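RegF protein (Neisseria gonorrhoeae, PDB 4HOJ) is a glutathione transferase homologue of the stringent starvation protein A family that binds glutathione and probably serves in stress-linked regulation of transcription. Local coordinates at residues A[4-16]-A[22-34]. Residues are numbered along the deposited sequence; the frame is centred on the assembly and turned at random.
Sequences MTLYSGITCPFSH and LYEKGMDFEIKDI. With GSH (glutathione), chain C.
In the thioredoxin-like domain of this glutathione transferase homologue, strands 5-8 and 30-33 are the parallel pair of the first beta-alpha-beta unit, helix 13-25 making the crossover. Strand axes 4.7 Å apart and 26° from parallel are matched by an alternating ladder: M4 O takes E30 N, L6 N gives to E30 O, L6 O takes K32 N, S8 N gives to K32 O and S8 O takes I34 N. The donors of these five bonds alternate between the two segments, and K32 N lies 2.8 Å from L6 O.

On the face carrying T5 and Y7, the K32 chain runs alongside the Y7 side chain, its CD 3.5 Å from Y7 CE2, and T5 CG2 touches the same methylene at 3.6 Å. I34 crosses the Y7 side chain instead, bringing CD1 to the ring edge at 3.8 Å from Y7 CD2. On the face carrying L6 and S8, which meets the crossover helix, L6, with CG anti to its backbone N (chi1 -176°), places CD2 4.0 Å from L22 CD1; just before the strand, M4 SD lies 3.8 Å from L22 CD2.

Past S8 the chain turns from G9 to C12, which occupies the N-cap position of helix 13-25 and is the residue that binds glutathione covalently. S15 OG accepts the N-H of G9, tying the turn to the first helical turn, and R19 bonds both S8 OG and G9 O. One water joins S8 OG to D33 OD1; a second accepts from I10 N and donates to I34 O at 2.7 Å.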
loop_
_atom_site.group_PDB
_atom_site.type_symbol
_atom_site.label_atom_id
_atom_site.label_comp_id
_atom_site.label_asym_id
_atom_site.label_seq_id
_atom_site.Cartn_x
_atom_site.Cartn_y
_atom_site.Cartn_z
ATOM N N MET A 4 -2.588 -18.454 -15.359
ATOM C CA MET A 4 -2.945 -17.387 -14.407
ATOM C C MET A 4 -4.424 -17.461 -14.048
ATOM O O MET A 4 -5.280 -17.390 -14.945
ATOM C CB MET A 4 -2.679 -16.041 -15.046
ATOM C CG MET A 4 -3.003 -14.890 -14.172
ATOM S SD MET A 4 -2.438 -13.282 -14.813
ATOM C CE MET A 4 -0.685 -13.404 -14.729
ATOM N N THR A 5 -4.724 -17.577 -12.761
ATOM C CA THR A 5 -6.077 -17.806 -12.287
ATOM C C THR A 5 -6.432 -16.705 -11.291
ATOM O O THR A 5 -5.693 -16.449 -10.347
ATOM C CB THR A 5 -6.195 -19.159 -11.597
ATOM O OG1 THR A 5 -5.867 -20.181 -12.543
ATOM C CG2 THR A 5 -7.624 -19.416 -11.065
ATOM N N LEU A 6 -7.562 -16.041 -11.480
ATOM C CA LEU A 6 -8.091 -15.079 -10.555
ATOM C C LEU A 6 -9.264 -15.665 -9.820
ATOM O O LEU A 6 -10.268 -16.044 -10.458
ATOM C CB LEU A 6 -8.565 -13.805 -11.277
ATOM C CG LEU A 6 -9.052 -12.688 -10.367
ATOM C CD1 LEU A 6 -7.854 -12.036 -9.702
ATOM C CD2 LEU A 6 -9.851 -11.650 -11.176
ATOM N N TYR A 7 -9.186 -15.679 -8.498
ATOM C CA TYR A 7 -10.325 -16.010 -7.661
ATOM C C TYR A 7 -11.065 -14.739 -7.380
ATOM O O TYR A 7 -10.489 -13.775 -6.881
ATOM C CB TYR A 7 -9.812 -16.653 -6.370
ATOM C CG TYR A 7 -9.214 -18.024 -6.580
ATOM C CD1 TYR A 7 -7.895 -18.203 -6.959
ATOM C CD2 TYR A 7 -9.989 -19.142 -6.416
ATOM C CE1 TYR A 7 -7.343 -19.431 -7.157
ATOM C CE2 TYR A 7 -9.445 -20.395 -6.584
ATOM C CZ TYR A 7 -8.126 -20.529 -6.973
ATOM O OH TYR A 7 -7.609 -21.805 -7.150
ATOM N N SER A 8 -12.350 -14.720 -7.771
ATOM C CA SER A 8 -13.084 -13.447 -7.873
ATOM C C SER A 8 -14.487 -13.591 -7.305
ATOM O O SER A 8 -15.104 -14.626 -7.496
ATOM C CB SER A 8 -13.188 -13.119 -9.376
ATOM O OG SER A 8 -14.130 -12.064 -9.572
ATOM N N GLY A 9 -14.966 -12.574 -6.615
ATOM C CA GLY A 9 -16.377 -12.529 -6.236
ATOM C C GLY A 9 -17.189 -11.789 -7.286
ATOM O O GLY A 9 -16.771 -10.733 -7.769
ATOM N N ILE A 10 -18.354 -12.291 -7.621
ATOM C CA ILE A 10 -19.086 -11.729 -8.766
ATOM C C ILE A 10 -19.619 -10.330 -8.514
ATOM O O ILE A 10 -19.923 -9.598 -9.450
ATOM C CB ILE A 10 -20.193 -12.641 -9.220
ATOM C CG1 ILE A 10 -21.269 -12.866 -8.151
ATOM C CG2 ILE A 10 -19.589 -14.019 -9.645
ATOM C CD1 ILE A 10 -22.470 -13.658 -8.677
ATOM N N THR A 11 -19.733 -9.945 -7.250
ATOM C CA THR A 11 -20.139 -8.543 -6.961
ATOM C C THR A 11 -19.049 -7.785 -6.247
ATOM O O THR A 11 -19.306 -6.688 -5.760
ATOM C CB THR A 11 -21.481 -8.408 -6.190
ATOM O OG1 THR A 11 -21.351 -9.060 -4.927
ATOM C CG2 THR A 11 -22.635 -9.037 -6.989
ATOM N N CYS A 12 -17.830 -8.311 -6.205
ATOM C CA CYS A 12 -16.791 -7.711 -5.388
ATOM C C CYS A 12 -16.080 -6.588 -6.157
ATOM O O CYS A 12 -15.470 -6.878 -7.201
ATOM C CB CYS A 12 -15.784 -8.812 -5.014
ATOM S SG CYS A 12 -14.311 -8.208 -4.181
ATOM N N PRO A 13 -16.091 -5.363 -5.618
ATOM C CA PRO A 13 -15.427 -4.276 -6.370
ATOM C C PRO A 13 -13.921 -4.476 -6.474
ATOM O O PRO A 13 -13.303 -3.961 -7.414
ATOM C CB PRO A 13 -15.814 -2.986 -5.588
ATOM C CG PRO A 13 -16.169 -3.506 -4.155
ATOM C CD PRO A 13 -16.803 -4.903 -4.409
ATOM N N PHE A 14 -13.306 -5.155 -5.508
ATOM C CA PHE A 14 -11.859 -5.357 -5.528
ATOM C C PHE A 14 -11.490 -6.377 -6.543
ATOM O O PHE A 14 -10.533 -6.185 -7.306
ATOM C CB PHE A 14 -11.359 -5.714 -4.115
ATOM C CG PHE A 14 -11.700 -4.651 -3.106
ATOM C CD1 PHE A 14 -10.984 -3.471 -3.094
ATOM C CD2 PHE A 14 -12.754 -4.794 -2.258
ATOM C CE1 PHE A 14 -11.276 -2.478 -2.193
ATOM C CE2 PHE A 14 -13.111 -3.773 -1.365
ATOM C CZ PHE A 14 -12.360 -2.603 -1.339
ATOM N N SER A 15 -12.315 -7.424 -6.693
ATOM C CA SER A 15 -12.148 -8.392 -7.796
ATOM C C SER A 15 -12.386 -7.737 -9.174
ATOM O O SER A 15 -11.723 -8.072 -10.158
ATOM C CB SER A 15 -13.165 -9.573 -7.635
ATOM O OG SER A 15 -12.895 -10.298 -6.407
ATOM N N HIS A 16 -13.350 -6.828 -9.200
ATOM C CA HIS A 16 -13.689 -6.104 -10.411
ATOM C C HIS A 16 -12.444 -5.347 -10.934
ATOM O O HIS A 16 -12.155 -5.345 -12.140
ATOM C CB HIS A 16 -14.854 -5.189 -10.075
ATOM C CG HIS A 16 -15.487 -4.534 -11.254
ATOM N ND1 HIS A 16 -16.538 -3.671 -11.085
ATOM C CD2 HIS A 16 -15.184 -4.543 -12.590
ATOM C CE1 HIS A 16 -16.914 -3.213 -12.277
ATOM N NE2 HIS A 16 -16.101 -3.716 -13.209
ATOM N N LEU A 22 -7.134 -7.466 -16.269
ATOM C CA LEU A 22 -6.895 -8.653 -17.081
ATOM C C LEU A 22 -7.440 -8.489 -18.472
ATOM O O LEU A 22 -6.766 -8.831 -19.444
ATOM C CB LEU A 22 -7.429 -9.906 -16.372
ATOM C CG LEU A 22 -6.576 -10.323 -15.171
ATOM C CD1 LEU A 22 -7.394 -11.249 -14.277
ATOM C CD2 LEU A 22 -5.302 -10.993 -15.636
ATOM N N TYR A 23 -8.642 -7.926 -18.602
ATOM C CA TYR A 23 -9.180 -7.693 -19.931
ATOM C C TYR A 23 -8.498 -6.564 -20.683
ATOM O O TYR A 23 -8.392 -6.633 -21.911
ATOM C CB TYR A 23 -10.694 -7.510 -19.857
ATOM C CG TYR A 23 -11.444 -8.825 -19.690
ATOM C CD1 TYR A 23 -11.544 -9.689 -20.763
ATOM C CD2 TYR A 23 -12.010 -9.199 -18.483
ATOM C CE1 TYR A 23 -12.215 -10.877 -20.638
ATOM C CE2 TYR A 23 -12.695 -10.403 -18.343
ATOM C CZ TYR A 23 -12.770 -11.228 -19.438
ATOM O OH TYR A 23 -13.429 -12.442 -19.394
ATOM N N GLU A 24 -7.943 -5.580 -19.960
ATOM C CA GLU A 24 -7.168 -4.550 -20.670
ATOM C C GLU A 24 -5.898 -5.156 -21.265
ATOM O O GLU A 24 -5.485 -4.736 -22.330
ATOM C CB GLU A 24 -6.765 -3.376 -19.715
ATOM C CG GLU A 24 -7.898 -2.414 -19.334
ATOM C CD GLU A 24 -8.226 -1.434 -20.447
ATOM O OE1 GLU A 24 -7.309 -1.120 -21.262
ATOM O OE2 GLU A 24 -9.361 -0.969 -20.538
ATOM N N LYS A 25 -5.252 -6.107 -20.579
ATOM C CA LYS A 25 -4.033 -6.735 -21.103
ATOM C C LYS A 25 -4.318 -7.753 -22.174
ATOM O O LYS A 25 -3.458 -8.011 -23.017
ATOM C CB LYS A 25 -3.258 -7.383 -19.949
ATOM C CG LYS A 25 -2.784 -6.399 -18.884
ATOM C CD LYS A 25 -1.709 -5.462 -19.450
ATOM C CE LYS A 25 -1.043 -4.689 -18.280
ATOM N NZ LYS A 25 0.228 -3.987 -18.689
ATOM N N GLY A 26 -5.491 -8.378 -22.126
ATOM C CA GLY A 26 -5.872 -9.256 -23.217
ATOM C C GLY A 26 -5.195 -10.615 -23.290
ATOM O O GLY A 26 -5.313 -11.272 -24.318
ATOM N N MET A 27 -4.513 -11.050 -22.236
ATOM C CA MET A 27 -3.795 -12.338 -22.260
ATOM C C MET A 27 -4.682 -13.475 -21.770
ATOM O O MET A 27 -5.831 -13.246 -21.388
ATOM C CB MET A 27 -2.532 -12.260 -21.392
ATOM C CG MET A 27 -1.516 -11.266 -21.929
ATOM S SD MET A 27 -0.787 -11.688 -23.540
ATOM C CE MET A 27 -1.914 -10.961 -24.726
ATOM N N ASP A 28 -4.141 -14.691 -21.734
ATOM C CA ASP A 28 -4.951 -15.816 -21.291
ATOM C C ASP A 28 -4.986 -15.889 -19.776
ATOM O O ASP A 28 -3.969 -15.783 -19.081
ATOM C CB ASP A 28 -4.488 -17.143 -21.905
ATOM C CG ASP A 28 -3.239 -17.699 -21.233
ATOM O OD1 ASP A 28 -2.385 -16.895 -20.778
ATOM O OD2 ASP A 28 -3.114 -18.950 -21.171
ATOM N N PHE A 29 -6.192 -16.040 -19.257
ATOM C CA PHE A 29 -6.378 -16.184 -17.822
ATOM C C PHE A 29 -7.673 -16.922 -17.607
ATOM O O PHE A 29 -8.520 -17.055 -18.514
ATOM C CB PHE A 29 -6.410 -14.835 -17.075
ATOM C CG PHE A 29 -7.450 -13.874 -17.590
ATOM C CD1 PHE A 29 -7.204 -13.131 -18.722
ATOM C CD2 PHE A 29 -8.658 -13.741 -16.963
ATOM C CE1 PHE A 29 -8.145 -12.273 -19.210
ATOM C CE2 PHE A 29 -9.602 -12.850 -17.448
ATOM C CZ PHE A 29 -9.337 -12.127 -18.568
ATOM N N GLU A 30 -7.836 -17.389 -16.387
ATOM C CA GLU A 30 -9.032 -18.083 -15.977
ATOM C C GLU A 30 -9.588 -17.310 -14.799
ATOM O O GLU A 30 -8.818 -16.833 -13.967
ATOM C CB GLU A 30 -8.657 -19.511 -15.562
ATOM C CG GLU A 30 -9.759 -20.301 -14.889
ATOM C CD GLU A 30 -9.546 -21.794 -15.033
ATOM O OE1 GLU A 30 -10.193 -22.569 -14.287
ATOM O OE2 GLU A 30 -8.741 -22.185 -15.914
ATOM N N ILE A 31 -10.908 -17.198 -14.709
ATOM C CA ILE A 31 -11.589 -16.664 -13.539
ATOM C C ILE A 31 -12.292 -17.793 -12.795
ATOM O O ILE A 31 -13.036 -18.604 -13.411
ATOM C CB ILE A 31 -12.604 -15.565 -13.927
ATOM C CG1 ILE A 31 -11.925 -14.420 -14.632
ATOM C CG2 ILE A 31 -13.274 -14.957 -12.697
ATOM C CD1 ILE A 31 -12.879 -13.375 -15.181
ATOM N N LYS A 32 -12.083 -17.895 -11.494
ATOM C CA LYS A 32 -12.825 -18.820 -10.653
ATOM C C LYS A 32 -13.697 -18.012 -9.732
ATOM O O LYS A 32 -13.216 -17.237 -8.919
ATOM C CB LYS A 32 -11.897 -19.711 -9.824
ATOM C CG LYS A 32 -11.218 -20.799 -10.637
ATOM C CD LYS A 32 -10.236 -21.544 -9.757
ATOM C CE LYS A 32 -9.932 -22.920 -10.283
ATOM N NZ LYS A 32 -10.954 -23.903 -9.809
ATOM N N ASP A 33 -14.993 -18.230 -9.802
ATOM C CA ASP A 33 -15.919 -17.465 -8.982
ATOM C C ASP A 33 -15.982 -18.074 -7.589
ATOM O O ASP A 33 -16.178 -19.295 -7.441
ATOM C CB ASP A 33 -17.330 -17.498 -9.584
ATOM C CG ASP A 33 -17.467 -16.689 -10.860
ATOM O OD1 ASP A 33 -16.629 -15.829 -11.134
ATOM O OD2 ASP A 33 -18.484 -16.931 -11.562
ATOM N N ILE A 34 -15.881 -17.205 -6.608
ATOM C CA ILE A 34 -15.952 -17.586 -5.199
ATOM C C ILE A 34 -17.196 -16.898 -4.646
ATOM O O ILE A 34 -17.316 -15.681 -4.783
ATOM C CB ILE A 34 -14.684 -17.149 -4.470
ATOM C CG1 ILE A 34 -13.454 -17.882 -5.046
ATOM C CG2 ILE A 34 -14.920 -17.349 -2.978
ATOM C CD1 ILE A 34 -13.484 -19.356 -4.893
HETATM N N1 GSH C . -7.970 -5.002 0.571
HETATM C CA1 GSH C . -8.641 -6.067 -0.229
HETATM C C1 GSH C . -8.269 -5.943 -1.660
HETATM O O11 GSH C . -8.188 -6.970 -2.381
HETATM O O12 GSH C . -8.079 -4.796 -2.105
HETATM C CB1 GSH C . -10.157 -6.080 0.018
HETATM C CG1 GSH C . -10.857 -7.309 -0.574
HETATM C CD1 GSH C . -12.255 -7.444 0.000
HETATM O OE1 GSH C . -12.746 -6.659 0.780
HETATM N N2 GSH C . -12.928 -8.539 -0.519
HETATM C CA2 GSH C . -14.276 -8.819 -0.025
HETATM C C2 GSH C . -14.211 -10.174 0.632
HETATM O O2 GSH C . -13.598 -11.157 0.249
HETATM C CB2 GSH C . -15.329 -8.910 -1.077
HETATM S SG2 GSH C . -15.478 -7.456 -2.077
HETATM N N3 GSH C . -15.095 -10.291 1.785
HETATM C CA3 GSH C . -15.168 -11.522 2.549
HETATM C C3 GSH C . -14.697 -11.213 3.936
HETATM O O31 GSH C . -14.152 -10.121 4.315
HETATM O O32 GSH C . -14.849 -12.143 4.762
HETATM O O HOH W 1 -16.308 -13.114 -10.634
HETATM O O HOH W 2 -19.366 -14.681 -6.157
#